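Long-range contact in molybdopterin biosynthesis Mog protein (Mycobacterium tuberculosis, PDB 2G4R), which probably binds molybdopterin and takes part in the biosynthesis of the molybdenum cofactor: residues T3-A15 with D57-G71. Numbering follows the deposited sequence.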
ATOM      1  N   THR A   3     -15.422 -25.633  -1.149  1.00 55.26           N
ATOM      2  CA  THR A   3     -14.722 -24.884  -0.049  1.00 54.04           C
ATOM      3  C   THR A   3     -13.225 -25.324   0.010  1.00 53.92           C
ATOM      4  O   THR A   3     -12.931 -26.452   0.431  1.00 55.61           O
ATOM      5  CB  THR A   3     -15.453 -25.090   1.347  1.00 54.35           C
ATOM      6  OG1 THR A   3     -16.873 -25.296   1.199  1.00 52.40           O
ATOM      7  CG2 THR A   3     -15.290 -23.901   2.179  1.00 55.39           C
ATOM      8  N   ARG A   4     -12.293 -24.468  -0.449  1.00 52.93           N
ATOM      9  CA  ARG A   4     -10.828 -24.777  -0.419  1.00 50.97           C
ATOM     10  C   ARG A   4      -9.863 -23.580  -0.716  1.00 48.59           C
ATOM     11  O   ARG A   4      -8.887 -23.421   0.025  1.00 48.71           O
ATOM     12  CB  ARG A   4     -10.496 -25.967  -1.354  1.00 51.85           C
ATOM     13  CG  ARG A   4      -9.002 -26.079  -1.799  1.00 54.02           C
ATOM     14  CD  ARG A   4      -8.830 -26.369  -3.291  1.00 55.36           C
ATOM     15  NE  ARG A   4      -9.471 -27.629  -3.660  1.00 65.31           N
ATOM     16  CZ  ARG A   4      -8.942 -28.851  -3.505  1.00 69.16           C
ATOM     17  NH1 ARG A   4      -7.724 -29.036  -2.987  1.00 68.18           N
ATOM     18  NH2 ARG A   4      -9.654 -29.911  -3.876  1.00 67.75           N
ATOM     19  N   SER A   5     -10.090 -22.770  -1.769  1.00 45.20           N
ATOM     20  CA  SER A   5      -9.153 -21.646  -2.121  1.00 43.28           C
ATOM     21  C   SER A   5      -9.776 -20.253  -2.214  1.00 40.44           C
ATOM     22  O   SER A   5     -10.864 -20.081  -2.767  1.00 38.54           O
ATOM     23  CB  SER A   5      -8.402 -21.931  -3.425  1.00 42.71           C
ATOM     24  OG  SER A   5      -9.216 -21.750  -4.570  1.00 46.62           O
ATOM     25  N   ALA A   6      -9.091 -19.245  -1.674  1.00 37.94           N
ATOM     26  CA  ALA A   6      -9.701 -17.922  -1.589  1.00 36.98           C
ATOM     27  C   ALA A   6      -8.662 -16.813  -1.597  1.00 36.09           C
ATOM     28  O   ALA A   6      -7.462 -17.063  -1.325  1.00 34.08           O
ATOM     29  CB  ALA A   6     -10.626 -17.816  -0.307  1.00 36.78           C
ATOM     30  N   ARG A   7      -9.131 -15.610  -1.957  1.00 33.05           N
ATOM     31  CA  ARG A   7      -8.444 -14.382  -1.681  1.00 33.74           C
ATOM     32  C   ARG A   7      -9.322 -13.336  -0.999  1.00 31.26           C
ATOM     33  O   ARG A   7     -10.527 -13.291  -1.192  1.00 29.36           O
ATOM     34  CB  ARG A   7      -7.913 -13.810  -2.956  1.00 33.08           C
ATOM     35  CG  ARG A   7      -6.819 -14.675  -3.524  1.00 35.55           C
ATOM     36  CD  ARG A   7      -6.076 -14.014  -4.605  1.00 39.86           C
ATOM     37  NE  ARG A   7      -4.991 -14.850  -5.143  1.00 43.87           N
ATOM     38  CZ  ARG A   7      -4.262 -14.504  -6.205  1.00 47.50           C
ATOM     39  NH1 ARG A   7      -4.449 -13.323  -6.811  1.00 44.38           N
ATOM     40  NH2 ARG A   7      -3.331 -15.339  -6.664  1.00 49.55           N
ATOM     41  N   ILE A   8      -8.635 -12.411  -0.329  1.00 31.22           N
ATOM     42  CA  ILE A   8      -9.191 -11.305   0.397  1.00 30.01           C
ATOM     43  C   ILE A   8      -8.595 -10.021  -0.143  1.00 29.25           C
ATOM     44  O   ILE A   8      -7.378  -9.845  -0.213  1.00 26.97           O
ATOM     45  CB  ILE A   8      -8.828 -11.378   1.900  1.00 30.79           C
ATOM     46  CG1 ILE A   8      -9.329 -12.675   2.518  1.00 28.47           C
ATOM     47  CG2 ILE A   8      -9.456 -10.217   2.676  1.00 30.71           C
ATOM     48  CD1 ILE A   8      -8.742 -12.898   3.928  1.00 31.23           C
ATOM     49  N   VAL A   9      -9.470  -9.113  -0.514  1.00 27.17           N
ATOM     50  CA  VAL A   9      -9.048  -7.847  -1.037  1.00 28.26           C
ATOM     51  C   VAL A   9      -9.722  -6.795  -0.185  1.00 27.98           C
ATOM     52  O   VAL A   9     -10.946  -6.628  -0.193  1.00 28.72           O
ATOM     53  CB  VAL A   9      -9.459  -7.741  -2.503  1.00 28.32           C
ATOM     54  CG1 VAL A   9      -9.128  -6.371  -3.049  1.00 30.77           C
ATOM     55  CG2 VAL A   9      -8.835  -8.915  -3.321  1.00 28.27           C
ATOM     56  N   VAL A  10      -8.907  -6.086   0.567  1.00 29.91           N
ATOM     57  CA  VAL A  10      -9.359  -4.962   1.374  1.00 29.93           C
ATOM     58  C   VAL A  10      -9.050  -3.699   0.586  1.00 30.40           C
ATOM     59  O   VAL A  10      -7.893  -3.465   0.190  1.00 30.77           O
ATOM     60  CB  VAL A  10      -8.632  -4.949   2.726  1.00 30.52           C
ATOM     61  CG1 VAL A  10      -9.121  -3.781   3.580  1.00 30.53           C
ATOM     62  CG2 VAL A  10      -8.810  -6.271   3.447  1.00 32.60           C
ATOM     63  N   VAL A  11     -10.078  -2.883   0.362  1.00 30.68           N
ATOM     64  CA  VAL A  11      -9.967  -1.643  -0.431  1.00 30.70           C
ATOM     65  C   VAL A  11      -9.905  -0.414   0.470  1.00 29.80           C
ATOM     66  O   VAL A  11     -10.892  -0.013   1.077  1.00 30.50           O
ATOM     67  CB  VAL A  11     -11.144  -1.498  -1.442  1.00 29.78           C
ATOM     68  CG1 VAL A  11     -10.889  -0.321  -2.469  1.00 28.55           C
ATOM     69  CG2 VAL A  11     -11.417  -2.854  -2.173  1.00 28.56           C
ATOM     70  N   SER A  12      -8.733   0.188   0.558  1.00 30.47           N
ATOM     71  CA  SER A  12      -8.553   1.401   1.312  1.00 32.65           C
ATOM     72  C   SER A  12      -7.237   2.016   0.854  1.00 33.11           C
ATOM     73  O   SER A  12      -6.156   1.412   0.981  1.00 32.50           O
ATOM     74  CB  SER A  12      -8.486   1.100   2.810  1.00 33.76           C
ATOM     75  OG  SER A  12      -8.015   2.231   3.553  1.00 35.70           O
ATOM     76  N   SER A  13      -7.322   3.216   0.321  1.00 34.08           N
ATOM     77  CA  SER A  13      -6.117   3.870  -0.194  1.00 35.13           C
ATOM     78  C   SER A  13      -5.155   4.184   0.948  1.00 35.18           C
ATOM     79  O   SER A  13      -3.941   3.923   0.827  1.00 34.69           O
ATOM     80  CB  SER A  13      -6.482   5.121  -0.991  1.00 36.63           C
ATOM     81  OG  SER A  13      -7.209   4.772  -2.169  1.00 36.56           O
ATOM     82  N   ARG A  14      -5.676   4.662   2.079  1.00 36.56           N
ATOM     83  CA  ARG A  14      -4.807   4.886   3.262  1.00 38.20           C
ATOM     84  C   ARG A  14      -4.171   3.619   3.767  1.00 37.09           C
ATOM     85  O   ARG A  14      -2.957   3.572   4.003  1.00 35.84           O
ATOM     86  CB  ARG A  14      -5.581   5.522   4.416  1.00 38.98           C
ATOM     87  CG  ARG A  14      -5.997   6.974   4.118  1.00 46.01           C
ATOM     88  CD  ARG A  14      -7.080   7.458   5.083  1.00 45.08           C
ATOM     89  NE  ARG A  14      -7.708   8.701   4.631  1.00 56.88           N
ATOM     90  CZ  ARG A  14      -7.622   9.906   5.219  1.00 65.94           C
ATOM     91  NH1 ARG A  14      -6.916  10.124   6.340  1.00 60.83           N
ATOM     92  NH2 ARG A  14      -8.278  10.929   4.670  1.00 64.17           N
ATOM     93  N   ALA A  15      -4.981   2.577   3.939  1.00 35.60           N
ATOM     94  CA  ALA A  15      -4.420   1.304   4.473  1.00 35.93           C
ATOM     95  C   ALA A  15      -3.413   0.697   3.501  1.00 35.16           C
ATOM     96  O   ALA A  15      -2.361   0.172   3.905  1.00 34.91           O
ATOM     97  CB  ALA A  15      -5.521   0.319   4.817  1.00 35.54           C
ATOM     98  N   ASP A  57      -6.733 -10.581 -11.456  1.00 37.35           N
ATOM     99  CA  ASP A  57      -5.671 -11.450 -11.076  1.00 37.67           C
ATOM    100  C   ASP A  57      -6.189 -12.640 -10.283  1.00 37.69           C
ATOM    101  O   ASP A  57      -5.700 -13.759 -10.443  1.00 36.88           O
ATOM    102  CB  ASP A  57      -4.629 -10.684 -10.269  1.00 38.86           C
ATOM    103  CG  ASP A  57      -3.755  -9.759 -11.146  1.00 43.28           C
ATOM    104  OD1 ASP A  57      -3.914  -9.740 -12.402  1.00 51.58           O
ATOM    105  OD2 ASP A  57      -2.903  -9.042 -10.568  1.00 40.98           O
ATOM    106  N   ALA A  58      -7.196 -12.433  -9.436  1.00 34.81           N
ATOM    107  CA  ALA A  58      -7.605 -13.508  -8.581  1.00 35.63           C
ATOM    108  C   ALA A  58      -8.470 -14.513  -9.372  1.00 35.85           C
ATOM    109  O   ALA A  58      -8.339 -15.735  -9.223  1.00 35.96           O
ATOM    110  CB  ALA A  58      -8.302 -12.965  -7.330  1.00 34.87           C
ATOM    111  N   VAL A  59      -9.267 -13.996 -10.275  1.00 35.47           N
ATOM    112  CA  VAL A  59     -10.128 -14.795 -11.119  1.00 37.57           C
ATOM    113  C   VAL A  59      -9.258 -15.638 -12.063  1.00 38.57           C
ATOM    114  O   VAL A  59      -9.522 -16.816 -12.271  1.00 38.18           O
ATOM    115  CB  VAL A  59     -11.073 -13.865 -11.919  1.00 36.25           C
ATOM    116  CG1 VAL A  59     -11.709 -14.561 -13.153  1.00 42.04           C
ATOM    117  CG2 VAL A  59     -12.155 -13.347 -11.010  1.00 34.24           C
ATOM    118  N   ASN A  60      -8.197 -15.017 -12.590  1.00 40.30           N
ATOM    119  CA  ASN A  60      -7.338 -15.644 -13.569  1.00 42.31           C
ATOM    120  C   ASN A  60      -6.461 -16.693 -12.864  1.00 42.99           C
ATOM    121  O   ASN A  60      -6.100 -17.703 -13.468  1.00 44.63           O
ATOM    122  CB  ASN A  60      -6.616 -14.572 -14.453  1.00 43.62           C
ATOM    123  CG  ASN A  60      -7.632 -13.642 -15.226  1.00 49.45           C
ATOM    124  OD1 ASN A  60      -8.856 -13.714 -14.997  1.00 60.24           O
ATOM    125  ND2 ASN A  60      -7.117 -12.744 -16.107  1.00 46.29           N
ATOM    126  N   ALA A  61      -6.246 -16.541 -11.558  1.00 42.77           N
ATOM    127  CA  ALA A  61      -5.736 -17.635 -10.710  1.00 42.39           C
ATOM    128  C   ALA A  61      -6.699 -18.844 -10.488  1.00 42.79           C
ATOM    129  O   ALA A  61      -6.269 -19.906  -9.970  1.00 42.42           O
ATOM    130  CB  ALA A  61      -5.298 -17.083  -9.345  1.00 43.26           C
ATOM    131  N   GLY A  62      -7.987 -18.663 -10.784  1.00 41.79           N
ATOM    132  CA  GLY A  62      -9.010 -19.719 -10.580  1.00 40.29           C
ATOM    133  C   GLY A  62      -9.372 -20.018  -9.132  1.00 39.64           C
ATOM    134  O   GLY A  62      -9.706 -21.153  -8.771  1.00 38.28           O
ATOM    135  N   VAL A  63      -9.294 -19.011  -8.266  1.00 38.73           N
ATOM    136  CA  VAL A  63      -9.669 -19.179  -6.880  1.00 37.03           C
ATOM    137  C   VAL A  63     -11.180 -19.474  -6.769  1.00 34.70           C
ATOM    138  O   VAL A  63     -11.942 -19.002  -7.569  1.00 34.52           O
ATOM    139  CB  VAL A  63      -9.248 -17.913  -6.067  1.00 38.34           C
ATOM    140  CG1 VAL A  63     -10.013 -16.683  -6.435  1.00 37.55           C
ATOM    141  CG2 VAL A  63      -9.431 -18.139  -4.666  1.00 41.31           C
ATOM    142  N   ASP A  64     -11.592 -20.236  -5.766  1.00 34.02           N
ATOM    143  CA  ASP A  64     -13.030 -20.551  -5.554  1.00 33.72           C
ATOM    144  C   ASP A  64     -13.827 -19.314  -5.077  1.00 31.95           C
ATOM    145  O   ASP A  64     -15.029 -19.150  -5.426  1.00 30.25           O
ATOM    146  CB  ASP A  64     -13.191 -21.665  -4.507  1.00 33.94           C
ATOM    147  CG  ASP A  64     -12.468 -22.966  -4.885  1.00 38.16           C
ATOM    148  OD1 ASP A  64     -12.569 -23.411  -6.038  1.00 38.33           O
ATOM    149  OD2 ASP A  64     -11.759 -23.513  -4.023  1.00 41.43           O
ATOM    150  N   VAL A  65     -13.185 -18.465  -4.258  1.00 29.61           N
ATOM    151  CA  VAL A  65     -13.899 -17.368  -3.631  1.00 31.45           C
ATOM    152  C   VAL A  65     -13.053 -16.131  -3.428  1.00 30.35           C
ATOM    153  O   VAL A  65     -11.888 -16.188  -2.957  1.00 32.30           O
ATOM    154  CB  VAL A  65     -14.516 -17.745  -2.218  1.00 31.44           C
ATOM    155  CG1 VAL A  65     -15.454 -16.649  -1.764  1.00 34.69           C
ATOM    156  CG2 VAL A  65     -15.246 -19.077  -2.229  1.00 36.71           C
ATOM    157  N   ILE A  66     -13.610 -14.999  -3.766  1.00 28.72           N
ATOM    158  CA  ILE A  66     -12.973 -13.723  -3.415  1.00 29.44           C
ATOM    159  C   ILE A  66     -13.893 -12.910  -2.519  1.00 29.31           C
ATOM    160  O   ILE A  66     -15.059 -12.637  -2.876  1.00 27.88           O
ATOM    161  CB  ILE A  66     -12.574 -12.861  -4.665  1.00 27.30           C
ATOM    162  CG1 ILE A  66     -11.708 -13.632  -5.642  1.00 30.19           C
ATOM    163  CG2 ILE A  66     -11.944 -11.543  -4.228  1.00 30.19           C
ATOM    164  CD1 ILE A  66     -11.771 -13.083  -7.047  1.00 30.64           C
ATOM    165  N   ILE A  67     -13.345 -12.494  -1.381  1.00 28.18           N
ATOM    166  CA  ILE A  67     -14.047 -11.670  -0.426  1.00 28.89           C
ATOM    167  C   ILE A  67     -13.409 -10.297  -0.402  1.00 28.99           C
ATOM    168  O   ILE A  67     -12.219 -10.157  -0.149  1.00 30.78           O
ATOM    169  CB  ILE A  67     -14.161 -12.344   0.945  1.00 27.82           C
ATOM    170  CG1 ILE A  67     -14.989 -13.641   0.797  1.00 27.15           C
ATOM    171  CG2 ILE A  67     -14.916 -11.409   1.916  1.00 27.44           C
ATOM    172  CD1 ILE A  67     -15.117 -14.504   2.073  1.00 31.01           C
ATOM    173  N   THR A  68     -14.207  -9.284  -0.724  1.00 28.76           N
ATOM    174  CA  THR A  68     -13.750  -7.901  -0.655  1.00 28.82           C
ATOM    175  C   THR A  68     -14.393  -7.157   0.511  1.00 28.45           C
ATOM    176  O   THR A  68     -15.563  -7.421   0.902  1.00 27.55           O
ATOM    177  CB  THR A  68     -14.004  -7.058  -1.971  1.00 28.68           C
ATOM    178  OG1 THR A  68     -15.373  -6.672  -2.054  1.00 30.09           O
ATOM    179  CG2 THR A  68     -13.558  -7.786  -3.230  1.00 29.05           C
ATOM    180  N   SER A  69     -13.643  -6.192   1.037  1.00 27.45           N
ATOM    181  CA  SER A  69     -14.119  -5.296   2.044  1.00 28.23           C
ATOM    182  C   SER A  69     -13.751  -3.823   1.758  1.00 28.84           C
ATOM    183  O   SER A  69     -12.573  -3.500   1.497  1.00 26.87           O
ATOM    184  CB  SER A  69     -13.623  -5.724   3.434  1.00 29.67           C
ATOM    185  OG  SER A  69     -14.000  -4.775   4.447  1.00 32.53           O
ATOM    186  N   GLY A  70     -14.799  -2.977   1.786  1.00 27.41           N
ATOM    187  CA  GLY A  70     -14.686  -1.542   1.681  1.00 28.92           C
ATOM    188  C   GLY A  70     -14.931  -0.996   0.269  1.00 29.26           C
ATOM    189  O   GLY A  70     -14.972  -1.748  -0.709  1.00 30.47           O
ATOM    190  N   GLY A  71     -15.094   0.315   0.180  1.00 29.18           N
ATOM    191  CA  GLY A  71     -15.222   1.023  -1.124  1.00 30.46           C
ATOM    192  C   GLY A  71     -16.610   0.869  -1.792  1.00 29.67           C
ATOM    193  O   GLY A  71     -16.754   1.152  -2.976  1.00 29.90           O
TER
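Two parallel strands, 6-11 and 65-69, are neighbours inside the mixed sheet of this probable molybdopterin-binding domain, an alpha/beta fold. Strand 6-11 lies between 43-45 and 65-69, and 65-69 is followed by 123-128. The pair runs at 16° with five bridges, from Ala6 with Val65 to Val10 with Ser69. Backbone bonds link the strands along their length, including Arg7 N to Val65 O, Ile67 N to Arg7 O at 2.9 Å and Ser69 N to Val9 O. The last, Val11 N to Ser69 O at 2.8 Å, is almost straight.

Arg7, Val9, Ile66 and Thr68 share the face that helix 49-60 covers. Val9 and Ile66 lie side by side and point the same way, with Val9 CG2 4.2 Å from Ile66 CG2. The methyl CG2 of Thr68 packs on Val9 CB, while its OG1 bonds to Asn127. On the other face Ile8 and Ile67 pack on Ile28 of helix 24-34.

Arg7 reaches over to Ala58 of helix 49-60 and to Ala61. Its chain is extended from CG to NE, and its CD lies 3.7 Å from Ala58 CB. Ala61 CB sits over one face of the guanidinium, 3.8 Å from Arg7 NH2. Gly62, with positive phi, closes this helix in a Schellman motif. The chain then turns through Val63 into strand 65-69.

Ser5 and Asp64 lock together where the strands begin. Val65 N bonds to Ser5 O. Ser5 OG sits between its own backbone N and carbonyl carbon (chi1 76°), where it accepts from Asp64 N at 3.1 Å. In return, Ser5 N donates to Asp64 OD2 at 2.9 Å, meeting the carboxylate on its anti side, 22° out of plane.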